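Side-chain contacts in vacuolar-sorting protein BRO1 (PDB 1ZB1), which helps concentrate and sort cargo into multivesicular bodies as a class E VPS protein, and recruits the deubiquitinase DOA4 to endosomes: residues V248-H253 / T295-F300; I288-F293 / I301-F306. All blocks are in the same frame, centred on the assembly; numbering follows the deposited sequence.

Interaction 1 of 2, residues V248-H253 / T295-F300; sequences VTCKLH and TWLVEF
One methyl of Leu-297, CD1, settles against the flank of helix 242-269 and makes nearly the whole contact. It lies 3.8 Å from Cys-250 SG and 4.1 Å from Cys-250 CB, while the start of the Lys-251 chain comes up beside it, with CG of Lys-251 4.3 Å from CD1 of Leu-297. Cys-250 faces the loop, and with SG anti to the backbone N (chi1 -175°) the sulfur is carried on to the leucine methyl; Leu-297 meets it with CG turned away from its carbonyl carbon (chi1 -63°). No hydrogen bond crosses between the segments; the join is apolar and buried.

Beyond CG, Lys-251 runs on fully extended and carries its charge clear of the leucine. Its ammonium group forms a salt bridge with Glu-192 and a hydrogen bond with the carbonyl oxygen of Tyr-9, so this buried cation has an acidic and a neutral oxygen to satisfy it, and the carboxylate probably helps keep it protonated. Leu-297 also touches Thr-247, one helical turn before Lys-251, and the side chain of Tyr-9, while Cys-250 packs further on Phe-293 and Ser-290.

The leucine is presented by a tight backbone turn in which Phe-300 N donates to Leu-297 O at 2.6 Å. That same carbonyl oxygen sits in the plane of the Phe-300 ring, at its edge. Phe-300 is held in turn by an edge-to-face pairing with Tyr-9 and by backbone hydrogen bonding to Lys-7, and Trp-296 makes a cation-pi contact with Lys-243. A connecting loop is thus pinned to a long helix, with the N-terminal segment around Lys-7 and Tyr-9 packed alongside, within the elongated, largely helical Bro1 domain, whose sequence places it in the TPR clan.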
loop_
_atom_site.group_PDB
_atom_site.type_symbol
_atom_site.label_atom_id
_atom_site.label_comp_id
_atom_site.label_asym_id
_atom_site.label_seq_id
_atom_site.Cartn_x
_atom_site.Cartn_y
_atom_site.Cartn_z
ATOM N N VAL A 248 -5.304 7.640 -10.557
ATOM C CA VAL A 248 -4.923 6.289 -10.942
ATOM C C VAL A 248 -5.022 6.175 -12.465
ATOM O O VAL A 248 -4.143 5.612 -13.124
ATOM C CB VAL A 248 -5.849 5.242 -10.266
ATOM C CG1 VAL A 248 -5.709 3.889 -10.952
ATOM C CG2 VAL A 248 -5.490 5.115 -8.785
ATOM N N THR A 249 -6.094 6.724 -13.024
ATOM C CA THR A 249 -6.295 6.684 -14.468
ATOM C C THR A 249 -5.208 7.476 -15.194
ATOM O O THR A 249 -4.703 7.046 -16.228
ATOM C CB THR A 249 -7.681 7.248 -14.850
ATOM O OG1 THR A 249 -8.701 6.430 -14.262
ATOM C CG2 THR A 249 -7.855 7.259 -16.365
ATOM N N CYS A 250 -4.845 8.627 -14.650
ATOM C CA CYS A 250 -3.812 9.447 -15.262
ATOM C C CYS A 250 -2.489 8.671 -15.287
ATOM O O CYS A 250 -1.834 8.561 -16.333
ATOM C CB CYS A 250 -3.642 10.746 -14.478
ATOM S SG CYS A 250 -2.480 11.914 -15.224
ATOM N N LYS A 251 -2.112 8.120 -14.136
ATOM C CA LYS A 251 -0.872 7.361 -14.025
ATOM C C LYS A 251 -0.791 6.171 -14.978
ATOM O O LYS A 251 0.259 5.931 -15.580
ATOM C CB LYS A 251 -0.653 6.889 -12.576
ATOM C CG LYS A 251 -0.274 8.013 -11.604
ATOM C CD LYS A 251 0.149 7.479 -10.232
ATOM C CE LYS A 251 0.671 8.603 -9.329
ATOM N NZ LYS A 251 1.056 8.128 -7.963
ATOM N N LEU A 252 -1.884 5.436 -15.144
ATOM C CA LEU A 252 -1.839 4.284 -16.039
ATOM C C LEU A 252 -1.507 4.699 -17.475
ATOM O O LEU A 252 -0.679 4.063 -18.125
ATOM C CB LEU A 252 -3.151 3.496 -15.977
ATOM C CG LEU A 252 -4.380 3.831 -16.810
ATOM C CD1 LEU A 252 -4.181 3.373 -18.251
ATOM C CD2 LEU A 252 -5.583 3.100 -16.206
ATOM N N HIS A 253 -2.134 5.764 -17.969
ATOM C CA HIS A 253 -1.835 6.232 -19.321
ATOM C C HIS A 253 -0.447 6.866 -19.375
ATOM O O HIS A 253 0.303 6.649 -20.322
ATOM C CB HIS A 253 -2.867 7.262 -19.793
ATOM C CG HIS A 253 -4.215 6.683 -20.077
ATOM N ND1 HIS A 253 -4.422 5.729 -21.050
ATOM C CD2 HIS A 253 -5.423 6.921 -19.517
ATOM C CE1 HIS A 253 -5.702 5.404 -21.076
ATOM N NE2 HIS A 253 -6.332 6.113 -20.156
ATOM N N THR A 295 -5.581 16.476 -13.386
ATOM C CA THR A 295 -5.989 17.425 -12.349
ATOM C C THR A 295 -5.122 17.598 -11.089
ATOM O O THR A 295 -4.675 18.708 -10.800
ATOM C CB THR A 295 -7.441 17.138 -11.912
ATOM O OG1 THR A 295 -8.254 16.923 -13.077
ATOM C CG2 THR A 295 -7.996 18.323 -11.130
ATOM N N TRP A 296 -4.870 16.525 -10.344
ATOM C CA TRP A 296 -4.086 16.645 -9.108
ATOM C C TRP A 296 -2.570 16.503 -9.238
ATOM O O TRP A 296 -1.845 16.708 -8.264
ATOM C CB TRP A 296 -4.584 15.628 -8.068
ATOM C CG TRP A 296 -6.075 15.602 -7.942
ATOM C CD1 TRP A 296 -6.940 14.790 -8.618
ATOM C CD2 TRP A 296 -6.884 16.484 -7.155
ATOM N NE1 TRP A 296 -8.238 15.116 -8.305
ATOM C CE2 TRP A 296 -8.233 16.153 -7.410
ATOM C CE3 TRP A 296 -6.599 17.525 -6.261
ATOM C CZ2 TRP A 296 -9.300 16.828 -6.804
ATOM C CZ3 TRP A 296 -7.663 18.197 -5.654
ATOM C CH2 TRP A 296 -8.996 17.842 -5.932
ATOM N N LEU A 297 -2.092 16.174 -10.432
ATOM C CA LEU A 297 -0.662 15.970 -10.650
ATOM C C LEU A 297 0.070 17.083 -11.393
ATOM O O LEU A 297 1.289 17.014 -11.555
ATOM C CB LEU A 297 -0.450 14.669 -11.413
ATOM C CG LEU A 297 -0.898 13.379 -10.732
ATOM C CD1 LEU A 297 -1.015 12.285 -11.774
ATOM C CD2 LEU A 297 0.086 13.000 -9.654
ATOM N N VAL A 298 -0.659 18.100 -11.846
ATOM C CA VAL A 298 -0.039 19.194 -12.594
ATOM C C VAL A 298 1.208 19.768 -11.931
ATOM O O VAL A 298 2.113 20.241 -12.614
ATOM C CB VAL A 298 -1.044 20.345 -12.865
ATOM C CG1 VAL A 298 -2.188 19.837 -13.728
ATOM C CG2 VAL A 298 -1.569 20.913 -11.555
ATOM N N GLU A 299 1.270 19.721 -10.606
ATOM C CA GLU A 299 2.434 20.249 -9.900
ATOM C C GLU A 299 3.495 19.191 -9.612
ATOM O O GLU A 299 4.547 19.498 -9.051
ATOM C CB GLU A 299 2.006 20.904 -8.587
ATOM C CG GLU A 299 1.207 22.184 -8.768
ATOM C CD GLU A 299 0.883 22.849 -7.449
ATOM O OE1 GLU A 299 1.826 23.129 -6.679
ATOM O OE2 GLU A 299 -0.314 23.095 -7.183
ATOM N N PHE A 300 3.221 17.950 -10.007
ATOM C CA PHE A 300 4.155 16.851 -9.771
ATOM C C PHE A 300 4.803 16.336 -11.056
ATOM O O PHE A 300 5.936 15.852 -11.035
ATOM C CB PHE A 300 3.437 15.707 -9.048
ATOM C CG PHE A 300 2.887 16.095 -7.699
ATOM C CD1 PHE A 300 1.825 16.993 -7.595
ATOM C CD2 PHE A 300 3.453 15.590 -6.531
ATOM C CE1 PHE A 300 1.337 17.381 -6.347
ATOM C CE2 PHE A 300 2.974 15.973 -5.277
ATOM C CZ PHE A 300 1.915 16.871 -5.184
#

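Interaction 2 of 2, residues I288-F293 / I301-F306; sequences ISSLPF and IDFDGF
Ser-290 OG has two neighbours of different kinds: it hydrogen-bonds to the carbonyl oxygen of Leu-287, one turn back in helix 275-290, and it lies 3.9 Å from CE1 of Phe-303. The hydroxyl sits between the backbone N and the carbonyl carbon (chi1 77°), a rotation that suits the bond back along the helix. Next to it, Leu-291 brings CD2 to 4.1 Å from Phe-303 CD1, the two side chains running antiparallel past one another; both approaches to the ring are oblique. Ile-301 CG2 lies over the middle of one face of the Phe-303 ring, 3.8 Å above its plane, a CH-pi contact within the same segment, and Lys-294 and Leu-297 touch the phenyl group as well.

Asp-302 caps helix 303-322: its OD1 accepts from Gly-305 N at 2.6 Å, met from above the carboxylate plane, with a bent N-H...O angle of 141°. The cap marks the first turn of the helix, from which Phe-303 projects, and probably steadies it. Since no hydrogen bond spans the segments and the serine hydroxyl is already engaged within its own helix, cohesion here rests on dispersion around one buried aromatic ring.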
loop_
_atom_site.group_PDB
_atom_site.type_symbol
_atom_site.label_atom_id
_atom_site.label_comp_id
_atom_site.label_asym_id
_atom_site.label_seq_id
_atom_site.Cartn_x
_atom_site.Cartn_y
_atom_site.Cartn_z
ATOM N N ILE A 288 -1.574 11.986 -24.389
ATOM C CA ILE A 288 -2.767 12.802 -24.590
ATOM C C ILE A 288 -3.944 12.189 -23.823
ATOM O O ILE A 288 -4.735 12.908 -23.214
ATOM C CB ILE A 288 -3.118 12.931 -26.094
ATOM C CG1 ILE A 288 -2.052 13.775 -26.799
ATOM C CG2 ILE A 288 -4.486 13.591 -26.264
ATOM C CD1 ILE A 288 -2.167 13.790 -28.316
ATOM N N SER A 289 -4.045 10.862 -23.840
ATOM C CA SER A 289 -5.116 10.164 -23.129
ATOM C C SER A 289 -5.115 10.449 -21.620
ATOM O O SER A 289 -6.164 10.409 -20.977
ATOM C CB SER A 289 -5.002 8.649 -23.338
ATOM O OG SER A 289 -5.376 8.263 -24.646
ATOM N N SER A 290 -3.942 10.739 -21.062
ATOM C CA SER A 290 -3.818 10.993 -19.629
ATOM C C SER A 290 -4.197 12.406 -19.210
ATOM O O SER A 290 -4.559 12.645 -18.056
ATOM C CB SER A 290 -2.381 10.742 -19.170
ATOM O OG SER A 290 -1.540 11.827 -19.535
ATOM N N LEU A 291 -4.099 13.332 -20.156
ATOM C CA LEU A 291 -4.367 14.740 -19.910
ATOM C C LEU A 291 -5.679 15.086 -19.210
ATOM O O LEU A 291 -5.692 15.888 -18.279
ATOM C CB LEU A 291 -4.246 15.510 -21.228
ATOM C CG LEU A 291 -2.844 15.418 -21.841
ATOM C CD1 LEU A 291 -2.805 16.153 -23.174
ATOM C CD2 LEU A 291 -1.824 16.009 -20.872
ATOM N N PRO A 292 -6.797 14.489 -19.641
ATOM C CA PRO A 292 -8.071 14.809 -18.982
ATOM C C PRO A 292 -8.121 14.389 -17.505
ATOM O O PRO A 292 -9.022 14.801 -16.774
ATOM C CB PRO A 292 -9.100 14.047 -19.823
ATOM C CG PRO A 292 -8.450 13.952 -21.165
ATOM C CD PRO A 292 -7.018 13.618 -20.805
ATOM N N PHE A 293 -7.155 13.585 -17.064
ATOM C CA PHE A 293 -7.142 13.120 -15.676
ATOM C C PHE A 293 -5.968 13.644 -14.852
ATOM O O PHE A 293 -5.747 13.189 -13.730
ATOM C CB PHE A 293 -7.119 11.592 -15.633
ATOM C CG PHE A 293 -8.152 10.940 -16.501
ATOM C CD1 PHE A 293 -7.847 10.568 -17.806
ATOM C CD2 PHE A 293 -9.430 10.684 -16.010
ATOM C CE1 PHE A 293 -8.801 9.946 -18.613
ATOM C CE2 PHE A 293 -10.391 10.064 -16.808
ATOM C CZ PHE A 293 -10.077 9.694 -18.113
ATOM N N ILE A 301 4.082 16.451 -12.167
ATOM C CA ILE A 301 4.572 16.010 -13.471
ATOM C C ILE A 301 4.484 17.143 -14.492
ATOM O O ILE A 301 3.412 17.716 -14.695
ATOM C CB ILE A 301 3.737 14.825 -14.008
ATOM C CG1 ILE A 301 3.901 13.612 -13.091
ATOM C CG2 ILE A 301 4.169 14.481 -15.434
ATOM C CD1 ILE A 301 3.021 12.441 -13.484
ATOM N N ASP A 302 5.603 17.453 -15.142
ATOM C CA ASP A 302 5.630 18.516 -16.144
ATOM C C ASP A 302 5.050 17.999 -17.462
ATOM O O ASP A 302 5.782 17.751 -18.421
ATOM C CB ASP A 302 7.068 18.987 -16.370
ATOM C CG ASP A 302 7.143 20.278 -17.169
ATOM O OD1 ASP A 302 6.378 20.435 -18.146
ATOM O OD2 ASP A 302 7.982 21.136 -16.823
ATOM N N PHE A 303 3.730 17.841 -17.504
ATOM C CA PHE A 303 3.044 17.341 -18.691
ATOM C C PHE A 303 3.371 18.074 -19.998
ATOM O O PHE A 303 3.595 17.434 -21.029
ATOM C CB PHE A 303 1.531 17.373 -18.457
ATOM C CG PHE A 303 1.046 16.345 -17.472
ATOM C CD1 PHE A 303 0.790 15.042 -17.881
ATOM C CD2 PHE A 303 0.852 16.679 -16.137
ATOM C CE1 PHE A 303 0.342 14.078 -16.970
ATOM C CE2 PHE A 303 0.406 15.725 -15.217
ATOM C CZ PHE A 303 0.150 14.422 -15.639
ATOM N N ASP A 304 3.388 19.404 -19.964
ATOM C CA ASP A 304 3.678 20.179 -21.168
ATOM C C ASP A 304 5.123 20.014 -21.633
ATOM O O ASP A 304 5.390 19.974 -22.833
ATOM C CB ASP A 304 3.368 21.664 -20.947
ATOM C CG ASP A 304 1.888 21.920 -20.704
ATOM O OD1 ASP A 304 1.053 21.281 -21.382
ATOM O OD2 ASP A 304 1.559 22.767 -19.844
ATOM N N GLY A 305 6.047 19.914 -20.683
ATOM C CA GLY A 305 7.446 19.741 -21.030
ATOM C C GLY A 305 7.716 18.395 -21.682
ATOM O O GLY A 305 8.562 18.282 -22.568
ATOM N N PHE A 306 6.996 17.367 -21.242
ATOM C CA PHE A 306 7.174 16.034 -21.798
ATOM C C PHE A 306 6.570 15.965 -23.198
ATOM O O PHE A 306 7.097 15.283 -24.074
ATOM C CB PHE A 306 6.531 14.984 -20.879
ATOM C CG PHE A 306 6.721 13.567 -21.347
ATOM C CD1 PHE A 306 7.996 13.077 -21.633
ATOM C CD2 PHE A 306 5.627 12.721 -21.503
ATOM C CE1 PHE A 306 8.179 11.764 -22.072
ATOM C CE2 PHE A 306 5.795 11.407 -21.940
ATOM C CZ PHE A 306 7.075 10.926 -22.227
#

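How the interactions relate
From the N terminus the chain meets 248-253 on helix 242-269, then 288-293 at the end of helix 275-290, then 295-300, and finally 301-306 at the start of helix 303-322. Interaction 1 closes a span of 41 residues, most of them helical; interaction 2 closes only seven, and 295-300 lies inside that short loop, so the two contacts cross instead of nesting. Their centres are 8 Å apart and they merge: Thr-249 CG2 packs 3.6 Å from Phe-293 CD1, His-253 meets Ser-290, and Cys-250 CB lies 3.3 Å from Phe-293 O. Together they join three successive helices of the Bro1 domain around one interhelical loop.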